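Local coordinates for carboxylesterase (Uncultured bacterium, PDB 5GMX), which hydrolyses carboxylic esters as a family VIII carboxylesterase of beta-lactamase-like fold and also acts on oxyimino cephalosporins, at residues 84-89 / 295-300; 312-317 / 369-374. One frame throughout, in Å; residues are numbered along the deposited sequence.

Contact 1: 84-89 / 295-300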
ATOM      1  N   LEU A  84       9.117 -13.158  -0.168  1.00 10.60           N
ATOM      2  CA  LEU A  84       9.074 -14.532  -0.646  1.00 15.68           C
ATOM      3  C   LEU A  84      10.061 -14.708  -1.788  1.00 18.71           C
ATOM      4  O   LEU A  84      10.624 -15.790  -1.949  1.00 16.35           O
ATOM      5  CB  LEU A  84       7.659 -14.925  -1.095  1.00 18.29           C
ATOM      6  CG  LEU A  84       6.631 -15.053   0.037  1.00 21.43           C
ATOM      7  CD1 LEU A  84       5.242 -15.269  -0.538  1.00 18.71           C
ATOM      8  CD2 LEU A  84       7.005 -16.182   0.992  1.00 17.78           C
ATOM      9  N   ALA A  85      10.299 -13.644  -2.561  1.00 15.48           N
ATOM     10  CA  ALA A  85      11.247 -13.782  -3.651  1.00 13.49           C
ATOM     11  C   ALA A  85      12.640 -13.888  -3.048  1.00 18.75           C
ATOM     12  O   ALA A  85      13.490 -14.637  -3.539  1.00 14.17           O
ATOM     13  CB  ALA A  85      11.151 -12.617  -4.617  1.00 15.16           C
ATOM     14  N   ASP A  86      12.841 -13.180  -1.934  1.00 20.64           N
ATOM     15  CA  ASP A  86      14.152 -13.115  -1.301  1.00 17.84           C
ATOM     16  C   ASP A  86      14.496 -14.463  -0.681  1.00 19.63           C
ATOM     17  O   ASP A  86      15.663 -14.823  -0.596  1.00 23.10           O
ATOM     18  CB  ASP A  86      14.188 -12.012  -0.233  1.00 19.90           C
ATOM     19  CG  ASP A  86      15.598 -11.742   0.292  1.00 26.98           C
ATOM     20  OD1 ASP A  86      16.508 -11.500  -0.536  1.00 26.79           O
ATOM     21  OD2 ASP A  86      15.794 -11.783   1.531  1.00 24.45           O
ATOM     22  N   GLU A  87      13.475 -15.210  -0.270  1.00 18.37           N
ATOM     23  CA  GLU A  87      13.666 -16.556   0.277  1.00 20.33           C
ATOM     24  C   GLU A  87      13.850 -17.614  -0.817  1.00 20.63           C
ATOM     25  O   GLU A  87      14.110 -18.774  -0.518  1.00 18.25           O
ATOM     26  CB  GLU A  87      12.475 -16.968   1.146  1.00 22.56           C
ATOM     27  CG  GLU A  87      12.233 -16.108   2.369  1.00 24.56           C
ATOM     28  CD  GLU A  87      10.920 -16.463   3.061  1.00 34.94           C
ATOM     29  OE1 GLU A  87      10.264 -17.441   2.634  1.00 34.38           O
ATOM     30  OE2 GLU A  87      10.535 -15.762   4.022  1.00 44.38           O
ATOM     31  N   GLY A  88      13.684 -17.223  -2.076  1.00 17.96           N
ATOM     32  CA  GLY A  88      13.890 -18.137  -3.188  1.00 20.07           C
ATOM     33  C   GLY A  88      12.648 -18.897  -3.636  1.00 20.33           C
ATOM     34  O   GLY A  88      12.741 -19.823  -4.440  1.00 28.33           O
ATOM     35  N   LEU A  89      11.481 -18.504  -3.136  1.00 16.46           N
ATOM     36  CA  LEU A  89      10.242 -19.184  -3.505  1.00 17.22           C
ATOM     37  C   LEU A  89       9.634 -18.600  -4.786  1.00 15.99           C
ATOM     38  O   LEU A  89       8.870 -19.268  -5.475  1.00 17.17           O
ATOM     39  CB  LEU A  89       9.229 -19.110  -2.362  1.00 13.55           C
ATOM     40  CG  LEU A  89       9.615 -19.908  -1.121  1.00 20.53           C
ATOM     41  CD1 LEU A  89       8.648 -19.630   0.008  1.00 19.46           C
ATOM     42  CD2 LEU A  89       9.640 -21.388  -1.449  1.00 18.15           C
ATOM     43  N   SER A 295      16.752  -9.366   2.966  1.00 13.79           N
ATOM     44  CA  SER A 295      18.092  -8.927   2.584  1.00 17.13           C
ATOM     45  C   SER A 295      18.037  -7.684   1.679  1.00 16.63           C
ATOM     46  O   SER A 295      17.021  -7.412   1.039  1.00 15.02           O
ATOM     47  CB  SER A 295      18.851 -10.058   1.872  1.00 17.83           C
ATOM     48  OG  SER A 295      18.445 -10.165   0.517  1.00 18.17           O
ATOM     49  N   ALA A 296      19.131  -6.928   1.641  1.00 15.19           N
ATOM     50  CA  ALA A 296      19.232  -5.742   0.783  1.00 13.18           C
ATOM     51  C   ALA A 296      19.119  -6.084  -0.715  1.00 14.38           C
ATOM     52  O   ALA A 296      18.583  -5.298  -1.503  1.00 16.02           O
ATOM     53  CB  ALA A 296      20.534  -5.014   1.055  1.00 16.46           C
ATOM     54  N   LYS A 297      19.647  -7.244  -1.100  1.00 16.63           N
ATOM     55  CA  LYS A 297      19.491  -7.756  -2.461  1.00 12.97           C
ATOM     56  C   LYS A 297      18.015  -7.897  -2.799  1.00 14.21           C
ATOM     57  O   LYS A 297      17.588  -7.530  -3.893  1.00 16.34           O
ATOM     58  CB  LYS A 297      20.205  -9.109  -2.615  1.00 14.20           C
ATOM     59  CG  LYS A 297      19.559 -10.081  -3.622  1.00 25.98           C
ATOM     60  CD  LYS A 297      18.880 -11.240  -2.902  1.00 25.64           C
ATOM     61  CE  LYS A 297      18.495 -12.374  -3.839  1.00 29.35           C
ATOM     62  NZ  LYS A 297      17.167 -12.205  -4.522  1.00 28.97           N
ATOM     63  N   GLY A 298      17.234  -8.397  -1.844  1.00 15.10           N
ATOM     64  CA  GLY A 298      15.807  -8.590  -2.045  1.00 17.69           C
ATOM     65  C   GLY A 298      15.074  -7.293  -2.327  1.00 17.47           C
ATOM     66  O   GLY A 298      14.188  -7.226  -3.202  1.00 12.74           O
ATOM     67  N   ILE A 299      15.460  -6.255  -1.591  1.00 13.34           N
ATOM     68  CA  ILE A 299      14.903  -4.924  -1.779  1.00 11.87           C
ATOM     69  C   ILE A 299      15.278  -4.369  -3.143  1.00 15.36           C
ATOM     70  O   ILE A 299      14.418  -3.854  -3.860  1.00 13.85           O
ATOM     71  CB  ILE A 299      15.369  -3.961  -0.672  1.00 14.79           C
ATOM     72  CG1 ILE A 299      14.771  -4.380   0.672  1.00 14.13           C
ATOM     73  CG2 ILE A 299      14.974  -2.520  -0.992  1.00 13.10           C
ATOM     74  CD1 ILE A 299      15.435  -3.715   1.881  1.00 13.34           C
ATOM     75  N   ALA A 300      16.549  -4.498  -3.517  1.00 15.11           N
ATOM     76  CA  ALA A 300      16.979  -4.082  -4.853  1.00 15.61           C
ATOM     77  C   ALA A 300      16.166  -4.775  -5.952  1.00 14.99           C
ATOM     78  O   ALA A 300      15.754  -4.146  -6.940  1.00 15.30           O
ATOM     79  CB  ALA A 300      18.466  -4.365  -5.043  1.00 15.49           C
TER
HETATM   80  O   HOH W   1      16.401 -15.340  -3.885  1.00 28.01           O
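Two hydrogen bonds tie the carboxylate of Asp86, in the last turn of helix 72-86, to Ser295, the residue just ahead of helix 296-302. The hydroxyl gives the shorter one, Ser295 OG to Asp86 OD1 at 2.6 Å, reaching the oxygen on its syn side and 22° out of the carboxylate plane. The backbone gives the other, Ser295 N to Asp86 OD2 at 3.0 Å; it is nearly straight, but the donor stands well above the plane. A chi1 of -170° carries the Asp86 carboxylate across the gap, and chi2 turns one oxygen to OG and the other to N of Ser295.

Ser295 is also the N-cap of its helix, where OG accepts a bond from Gly298 N at 3.2 Å. The two helices come close at Gly298, whose CA lies 3.4 Å from Asp86 OD1. Lys297 adds less: its CD lies 3.4 Å from Asp86 OD1, a methylene against an oxygen, while its NZ stops beyond salt-bridge range; water 1 donates to Ala85 O and accepts a weak bond from Lys297 NZ.

One serine hydroxyl thus serves as acceptor for its own helix and donor to another, and the negative charge beside this N-terminus is probably favoured by the helix dipole and by Lys297.

Contact 2: 312-317 / 369-374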
ATOM      1  N   GLU A 312      -2.634   3.276 -18.632  1.00 22.18           N
ATOM      2  CA  GLU A 312      -3.939   3.101 -19.273  1.00 20.72           C
ATOM      3  C   GLU A 312      -5.113   3.396 -18.339  1.00 25.05           C
ATOM      4  O   GLU A 312      -6.230   3.625 -18.797  1.00 24.87           O
ATOM      5  CB  GLU A 312      -4.081   1.671 -19.815  1.00 23.38           C
ATOM      6  CG  GLU A 312      -2.985   1.217 -20.775  1.00 25.90           C
ATOM      7  CD  GLU A 312      -3.037   1.927 -22.123  1.00 42.01           C
ATOM      8  OE1 GLU A 312      -4.150   2.292 -22.567  1.00 47.06           O
ATOM      9  OE2 GLU A 312      -1.967   2.114 -22.745  1.00 46.77           O
ATOM     10  N   VAL A 313      -4.872   3.365 -17.031  1.00 21.44           N
ATOM     11  CA  VAL A 313      -5.947   3.570 -16.068  1.00 21.45           C
ATOM     12  C   VAL A 313      -5.813   4.906 -15.350  1.00 23.73           C
ATOM     13  O   VAL A 313      -6.785   5.645 -15.228  1.00 25.05           O
ATOM     14  CB  VAL A 313      -6.000   2.422 -15.023  1.00 21.92           C
ATOM     15  CG1 VAL A 313      -7.025   2.721 -13.947  1.00 17.28           C
ATOM     16  CG2 VAL A 313      -6.326   1.098 -15.702  1.00 23.36           C
ATOM     17  N   ILE A 314      -4.606   5.215 -14.885  1.00 24.63           N
ATOM     18  CA  ILE A 314      -4.364   6.428 -14.104  1.00 22.75           C
ATOM     19  C   ILE A 314      -4.282   7.662 -15.003  1.00 27.69           C
ATOM     20  O   ILE A 314      -4.718   8.746 -14.625  1.00 25.46           O
ATOM     21  CB  ILE A 314      -3.070   6.293 -13.260  1.00 24.54           C
ATOM     22  CG1 ILE A 314      -3.260   5.231 -12.170  1.00 24.30           C
ATOM     23  CG2 ILE A 314      -2.664   7.629 -12.643  1.00 25.35           C
ATOM     24  CD1 ILE A 314      -1.977   4.815 -11.482  1.00 24.96           C
ATOM     25  N   GLY A 315      -3.754   7.487 -16.209  1.00 29.00           N
ATOM     26  CA  GLY A 315      -3.776   8.552 -17.193  1.00 25.17           C
ATOM     27  C   GLY A 315      -2.531   9.418 -17.218  1.00 29.38           C
ATOM     28  O   GLY A 315      -2.460  10.376 -17.987  1.00 29.02           O
ATOM     29  N   VAL A 316      -1.553   9.105 -16.374  1.00 25.67           N
ATOM     30  CA  VAL A 316      -0.278   9.808 -16.430  1.00 27.29           C
ATOM     31  C   VAL A 316       0.865   8.817 -16.539  1.00 25.95           C
ATOM     32  O   VAL A 316       0.664   7.610 -16.411  1.00 25.67           O
ATOM     33  CB  VAL A 316      -0.055  10.710 -15.195  1.00 30.57           C
ATOM     34  CG1 VAL A 316      -1.132  11.796 -15.141  1.00 26.77           C
ATOM     35  CG2 VAL A 316      -0.036   9.888 -13.910  1.00 23.90           C
ATOM     36  N   ARG A 317       2.068   9.321 -16.778  1.00 21.79           N
ATOM     37  CA  ARG A 317       3.224   8.444 -16.845  1.00 22.02           C
ATOM     38  C   ARG A 317       3.541   7.895 -15.449  1.00 23.39           C
ATOM     39  O   ARG A 317       3.864   8.649 -14.538  1.00 24.21           O
ATOM     40  CB  ARG A 317       4.436   9.173 -17.403  1.00 23.96           C
ATOM     41  CG  ARG A 317       4.264   9.723 -18.791  1.00 27.74           C
ATOM     42  CD  ARG A 317       5.592  10.248 -19.304  1.00 31.65           C
ATOM     43  NE  ARG A 317       6.545   9.165 -19.531  1.00 32.88           N
ATOM     44  CZ  ARG A 317       7.827   9.208 -19.177  1.00 34.08           C
ATOM     45  NH1 ARG A 317       8.311  10.279 -18.562  1.00 35.49           N
ATOM     46  NH2 ARG A 317       8.622   8.177 -19.432  1.00 32.37           N
ATOM     47  N   ASN A 369      -7.231  13.264  -4.583  1.00 48.16           N
ATOM     48  CA  ASN A 369      -5.944  12.824  -5.126  1.00 44.75           C
ATOM     49  C   ASN A 369      -5.697  11.350  -4.780  1.00 41.76           C
ATOM     50  O   ASN A 369      -6.251  10.829  -3.808  1.00 31.66           O
ATOM     51  CB  ASN A 369      -4.787  13.691  -4.605  1.00 45.76           C
ATOM     52  CG  ASN A 369      -4.627  13.618  -3.089  1.00 46.90           C
ATOM     53  OD1 ASN A 369      -3.989  12.702  -2.566  1.00 44.98           O
ATOM     54  ND2 ASN A 369      -5.198  14.588  -2.382  1.00 44.74           N
ATOM     55  N   ILE A 370      -4.876  10.680  -5.583  1.00 40.45           N
ATOM     56  CA  ILE A 370      -4.478   9.306  -5.280  1.00 43.03           C
ATOM     57  C   ILE A 370      -2.972   9.224  -5.006  1.00 44.60           C
ATOM     58  O   ILE A 370      -2.450   8.163  -4.644  1.00 36.48           O
ATOM     59  CB  ILE A 370      -4.875   8.334  -6.415  1.00 44.84           C
ATOM     60  CG1 ILE A 370      -4.214   8.729  -7.737  1.00 48.32           C
ATOM     61  CG2 ILE A 370      -6.388   8.296  -6.567  1.00 43.40           C
ATOM     62  CD1 ILE A 370      -4.117   7.583  -8.730  1.00 38.08           C
ATOM     63  N   PHE A 371      -2.292  10.358  -5.191  1.00 36.57           N
ATOM     64  CA  PHE A 371      -0.927  10.560  -4.706  1.00 39.26           C
ATOM     65  C   PHE A 371      -0.567  12.054  -4.725  1.00 41.76           C
ATOM     66  O   PHE A 371      -1.139  12.829  -5.498  1.00 40.89           O
ATOM     67  CB  PHE A 371       0.088   9.740  -5.527  1.00 40.18           C
ATOM     68  CG  PHE A 371      -0.004   9.950  -7.018  1.00 45.48           C
ATOM     69  CD1 PHE A 371       0.569  11.063  -7.618  1.00 43.07           C
ATOM     70  CD2 PHE A 371      -0.634   9.012  -7.825  1.00 46.93           C
ATOM     71  CE1 PHE A 371       0.491  11.252  -8.991  1.00 49.34           C
ATOM     72  CE2 PHE A 371      -0.715   9.194  -9.197  1.00 43.88           C
ATOM     73  CZ  PHE A 371      -0.152  10.315  -9.781  1.00 41.55           C
ATOM     74  N   GLY A 372       0.364  12.453  -3.860  1.00 44.21           N
ATOM     75  CA  GLY A 372       0.873  13.820  -3.840  1.00 34.59           C
ATOM     76  C   GLY A 372       0.032  14.869  -3.130  1.00 34.58           C
ATOM     77  O   GLY A 372      -0.013  16.018  -3.563  1.00 39.78           O
ATOM     78  N   ASP A 373      -0.632  14.483  -2.042  1.00 39.58           N
ATOM     79  CA  ASP A 373      -1.374  15.427  -1.194  1.00 41.13           C
ATOM     80  C   ASP A 373      -0.451  16.490  -0.567  1.00 34.61           C
ATOM     81  O   ASP A 373       0.650  16.157  -0.119  1.00 31.59           O
ATOM     82  CB  ASP A 373      -2.118  14.663  -0.090  1.00 36.85           C
ATOM     83  CG  ASP A 373      -3.165  15.514   0.624  1.00 40.27           C
ATOM     84  OD1 ASP A 373      -2.788  16.469   1.341  1.00 41.80           O
ATOM     85  OD2 ASP A 373      -4.370  15.211   0.487  1.00 36.67           O
ATOM     86  N   PRO A 374      -0.901  17.765  -0.540  1.00 33.87           N
ATOM     87  CA  PRO A 374      -0.211  18.911   0.082  1.00 31.33           C
ATOM     88  C   PRO A 374       0.264  18.661   1.521  1.00 31.50           C
ATOM     89  O   PRO A 374       1.374  19.075   1.888  1.00 32.08           O
ATOM     90  CB  PRO A 374      -1.280  20.009   0.068  1.00 29.33           C
ATOM     91  CG  PRO A 374      -2.126  19.680  -1.094  1.00 31.93           C
ATOM     92  CD  PRO A 374      -2.134  18.185  -1.234  1.00 32.73           C
TER
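Ile314 points its CG2 methyl at both Ile370 and Phe371, while Val316, pointing back against the incoming phenylalanine, meets the neighbouring part of the same ring edge. The contact is wholly apolar and small, burying 118 Å² in all. Between the isoleucines, whose side chains run at a slant to one another, Ile314 CG2 lies 4.2 Å from Ile370 CD1. The same methyl is 4.3 Å from Phe371 CE2, and Val316 CG2 is 4.2 Å from Phe371 CZ. Both methyls sit near the ring plane, so that neither covers a face.

The ring is directed at the other loop by a chi1 of 53°, which puts CG between the backbone N and the carbonyl carbon. Within 369-374, Asn369 ND2 donates to Asp373 OD2 at 3.1 Å, from above the carboxylate plane, spanning the residues 370-372 between them.

Asp373 is the N-cap of helix 374-385 and also pairs with Arg375. The contact lies beside the ligand pocket, with Ile314 on Tyr160, and joins the loop between strands 307-310 and 317-320 to the loop leading from strand 357-363 into that helix; strand 317-320 meets both sides, Trp320 touching Ile314 and Met318 touching Phe371, while Val313 packs on helix 237-244.

In the fold
Contacts 1 and 2 are about 29 Å apart between centres, with about 19 Å between their nearest atoms, and follow one another along the chain. Contact 2 lies by the ligand pocket: the side chain of Ile370 is about 4 Å from the bound phenylmethanesulfonic acid, and Ile314 reaches a pocket residue. Contact 1 is remote from it, yet its helix 72-86 begins next to Ser71 and carries Lys74, both of which line the pocket and fit the SxxK pattern of this family, in which the serine is probably the nucleophile. One helix thus has the pocket at its start and contact 1 at its end; contact 1 is held by polar bonds, contact 2 by apolar packing.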